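Local atomic coordinates of cyclin homolog (Herpesvirus saimiri, PDB entry 2F2C), a protein that binds the human cell-cycle kinase CDK6 as a viral D-type cyclin and may contribute to virus-driven transformation and proliferation of T cells. Residues L40-Q44 / L80-C85. Residues are numbered along the deposited sequence.
Sequences LWEIQ and LDRYLC
A tryptophan can bind a loop to a helix end by offering its ring face to an aliphatic side chain, as Trp41 does with Leu84. Leu84 (chi1 m, chi2 t) lays its CD1 over the six-membered ring in a CH-pi contact, 3.8 Å from the centroid and 26° off the ring normal; Trp41 CZ2 to Leu84 CD1 is 3.4 Å. At the ring edge, Leu80 CD2 lies 3.9 Å from Trp41 CZ2. Further out, Ile43 CD1 reaches Cys85 CB at 4.2 Å and Cys85 O at 3.2 Å. The backbones come closest at Trp41 and Leu84 (CA to CA 6.6 Å) and at Ile43 and Cys85 (CA to CA 6.2 Å). A type I turn from Trp41 to Gln44, closed by Gln44 N to Trp41 O at 3.0 Å, brings Ile43 round to the helix terminus. Trp41 itself is left-handed (phi/psi 62/24); its CA-to-CB bond points sideways, and with chi1 m the ring swings in to meet 80-85. Leu84 is the first residue to leave helical angles, and its N still bonds Leu80 O at 2.9 Å. On the polar side, Trp41 NE1 donates to Asp81 OD1 at 2.9 Å, and Asp81 OD2 forms a salt bridge with Arg52. The contact thus joins the loop between helices 21-31 and 49-65 to the end of helix 72-83 in the all-helical N-terminal cyclin domain, where helix 49-65 supplies Arg52 and helix 94-109 packs Leu94 against Trp41.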
ATOM      1  N   LEU A  40     -23.392 -13.880   8.836  1.00 85.41           N
ATOM      2  CA  LEU A  40     -22.059 -14.401   8.556  1.00 83.73           C
ATOM      3  C   LEU A  40     -22.091 -15.813   7.985  1.00 82.66           C
ATOM      4  O   LEU A  40     -22.739 -16.695   8.552  1.00 82.26           O
ATOM      5  CB  LEU A  40     -21.191 -14.346   9.814  1.00 83.76           C
ATOM      6  CG  LEU A  40     -19.719 -14.714   9.666  1.00 83.00           C
ATOM      7  CD1 LEU A  40     -19.005 -13.696   8.785  1.00 83.44           C
ATOM      8  CD2 LEU A  40     -19.095 -14.779  11.042  1.00 82.45           C
ATOM      9  N   TRP A  41     -21.389 -15.992   6.859  1.00 81.43           N
ATOM     10  CA  TRP A  41     -21.213 -17.288   6.173  1.00 80.18           C
ATOM     11  C   TRP A  41     -22.519 -17.913   5.672  1.00 79.61           C
ATOM     12  O   TRP A  41     -22.585 -19.125   5.462  1.00 79.54           O
ATOM     13  CB  TRP A  41     -20.453 -18.284   7.071  1.00 79.75           C
ATOM     14  CG  TRP A  41     -18.955 -18.088   7.111  1.00 79.20           C
ATOM     15  CD1 TRP A  41     -18.267 -16.933   6.853  1.00 78.29           C
ATOM     16  CD2 TRP A  41     -17.966 -19.072   7.458  1.00 78.43           C
ATOM     17  NE1 TRP A  41     -16.916 -17.143   6.991  1.00 78.28           N
ATOM     18  CE2 TRP A  41     -16.700 -18.444   7.371  1.00 78.64           C
ATOM     19  CE3 TRP A  41     -18.019 -20.425   7.822  1.00 77.81           C
ATOM     20  CZ2 TRP A  41     -15.500 -19.122   7.637  1.00 78.29           C
ATOM     21  CZ3 TRP A  41     -16.827 -21.095   8.084  1.00 78.49           C
ATOM     22  CH2 TRP A  41     -15.585 -20.441   7.988  1.00 78.19           C
ATOM     23  N   GLU A  42     -23.534 -17.072   5.455  1.00 78.90           N
ATOM     24  CA  GLU A  42     -24.906 -17.513   5.155  1.00 77.87           C
ATOM     25  C   GLU A  42     -25.057 -18.407   3.923  1.00 77.45           C
ATOM     26  O   GLU A  42     -25.927 -19.266   3.888  1.00 77.50           O
ATOM     27  CB  GLU A  42     -25.829 -16.316   5.058  1.00 77.67           C
ATOM     28  N   ILE A  43     -24.197 -18.208   2.933  1.00 77.09           N
ATOM     29  CA  ILE A  43     -24.211 -18.954   1.670  1.00 76.81           C
ATOM     30  C   ILE A  43     -23.706 -20.390   1.818  1.00 76.22           C
ATOM     31  O   ILE A  43     -23.623 -21.125   0.836  1.00 75.97           O
ATOM     32  CB  ILE A  43     -23.360 -18.173   0.617  1.00 77.16           C
ATOM     33  CG1 ILE A  43     -24.145 -16.963   0.106  1.00 77.61           C
ATOM     34  CG2 ILE A  43     -22.929 -19.064  -0.562  1.00 77.43           C
ATOM     35  CD1 ILE A  43     -23.304 -15.723  -0.103  1.00 77.72           C
ATOM     36  N   GLN A  44     -23.376 -20.787   3.043  1.00 75.73           N
ATOM     37  CA  GLN A  44     -22.705 -22.065   3.274  1.00 75.39           C
ATOM     38  C   GLN A  44     -23.645 -23.191   3.665  1.00 75.33           C
ATOM     39  O   GLN A  44     -24.574 -22.988   4.444  1.00 75.39           O
ATOM     40  CB  GLN A  44     -21.593 -21.914   4.314  1.00 75.38           C
ATOM     41  CG  GLN A  44     -20.380 -21.121   3.828  1.00 74.48           C
ATOM     42  CD  GLN A  44     -19.714 -21.733   2.602  1.00 73.80           C
ATOM     43  OE1 GLN A  44     -19.226 -21.009   1.736  1.00 73.54           O
ATOM     44  NE2 GLN A  44     -19.693 -23.062   2.527  1.00 73.64           N
ATOM     45  N   LEU A  80     -10.843 -14.306   3.776  1.00 69.53           N
ATOM     46  CA  LEU A  80     -11.561 -15.559   4.043  1.00 69.98           C
ATOM     47  C   LEU A  80     -13.060 -15.357   3.907  1.00 70.20           C
ATOM     48  O   LEU A  80     -13.694 -16.054   3.114  1.00 70.16           O
ATOM     49  CB  LEU A  80     -11.205 -16.139   5.416  1.00 69.92           C
ATOM     50  CG  LEU A  80     -12.142 -17.222   5.992  1.00 71.19           C
ATOM     51  CD1 LEU A  80     -11.966 -18.575   5.286  1.00 71.91           C
ATOM     52  CD2 LEU A  80     -11.989 -17.392   7.511  1.00 70.17           C
ATOM     53  N   ASP A  81     -13.619 -14.395   4.643  1.00 70.71           N
ATOM     54  CA  ASP A  81     -15.069 -14.121   4.566  1.00 71.38           C
ATOM     55  C   ASP A  81     -15.528 -13.771   3.152  1.00 71.36           C
ATOM     56  O   ASP A  81     -16.410 -14.437   2.605  1.00 71.30           O
ATOM     57  CB  ASP A  81     -15.498 -13.033   5.554  1.00 71.57           C
ATOM     58  CG  ASP A  81     -15.294 -13.448   7.002  1.00 73.46           C
ATOM     59  OD1 ASP A  81     -15.371 -14.669   7.293  1.00 72.75           O
ATOM     60  OD2 ASP A  81     -15.040 -12.617   7.912  1.00 75.97           O
ATOM     61  N   ARG A  82     -14.915 -12.744   2.560  1.00 71.28           N
ATOM     62  CA  ARG A  82     -15.197 -12.372   1.176  1.00 70.99           C
ATOM     63  C   ARG A  82     -15.208 -13.589   0.271  1.00 71.11           C
ATOM     64  O   ARG A  82     -16.173 -13.803  -0.452  1.00 71.30           O
ATOM     65  CB  ARG A  82     -14.173 -11.363   0.660  1.00 70.81           C
ATOM     66  CG  ARG A  82     -14.476  -9.920   1.012  1.00 70.77           C
ATOM     67  CD  ARG A  82     -13.463  -8.934   0.458  1.00 71.14           C
ATOM     68  NE  ARG A  82     -12.274  -8.855   1.301  1.00 72.67           N
ATOM     69  CZ  ARG A  82     -11.092  -8.389   0.907  1.00 73.39           C
ATOM     70  NH1 ARG A  82     -10.914  -7.963  -0.343  1.00 73.81           N
ATOM     71  NH2 ARG A  82     -10.074  -8.354   1.770  1.00 73.16           N
ATOM     72  N   TYR A  83     -14.141 -14.387   0.330  1.00 71.55           N
ATOM     73  CA  TYR A  83     -14.021 -15.608  -0.470  1.00 71.83           C
ATOM     74  C   TYR A  83     -15.172 -16.566  -0.227  1.00 72.38           C
ATOM     75  O   TYR A  83     -15.653 -17.211  -1.156  1.00 72.57           O
ATOM     76  CB  TYR A  83     -12.696 -16.336  -0.206  1.00 71.57           C
ATOM     77  CG  TYR A  83     -12.599 -17.644  -0.952  1.00 71.35           C
ATOM     78  CD1 TYR A  83     -12.390 -17.663  -2.336  1.00 72.08           C
ATOM     79  CD2 TYR A  83     -12.756 -18.867  -0.291  1.00 70.58           C
ATOM     80  CE1 TYR A  83     -12.332 -18.882  -3.048  1.00 72.33           C
ATOM     81  CE2 TYR A  83     -12.695 -20.092  -0.992  1.00 70.56           C
ATOM     82  CZ  TYR A  83     -12.484 -20.089  -2.369  1.00 71.29           C
ATOM     83  OH  TYR A  83     -12.405 -21.271  -3.072  1.00 70.40           O
ATOM     84  N   LEU A  84     -15.616 -16.663   1.020  1.00 73.18           N
ATOM     85  CA  LEU A  84     -16.675 -17.611   1.356  1.00 73.77           C
ATOM     86  C   LEU A  84     -18.077 -17.027   1.228  1.00 74.64           C
ATOM     87  O   LEU A  84     -19.037 -17.620   1.734  1.00 74.70           O
ATOM     88  CB  LEU A  84     -16.450 -18.249   2.736  1.00 73.48           C
ATOM     89  CG  LEU A  84     -15.334 -19.290   2.863  1.00 72.29           C
ATOM     90  CD1 LEU A  84     -15.227 -19.699   4.296  1.00 73.13           C
ATOM     91  CD2 LEU A  84     -15.562 -20.515   1.997  1.00 71.08           C
ATOM     92  N   CYS A  85     -18.185 -15.870   0.564  1.00 75.75           N
ATOM     93  CA  CYS A  85     -19.472 -15.375   0.045  1.00 77.18           C
ATOM     94  C   CYS A  85     -19.640 -15.812  -1.401  1.00 77.23           C
ATOM     95  O   CYS A  85     -20.729 -15.710  -1.957  1.00 77.33           O
ATOM     96  CB  CYS A  85     -19.569 -13.853   0.084  1.00 77.26           C
ATOM     97  SG  CYS A  85     -19.239 -13.081   1.682  1.00 82.41           S
TER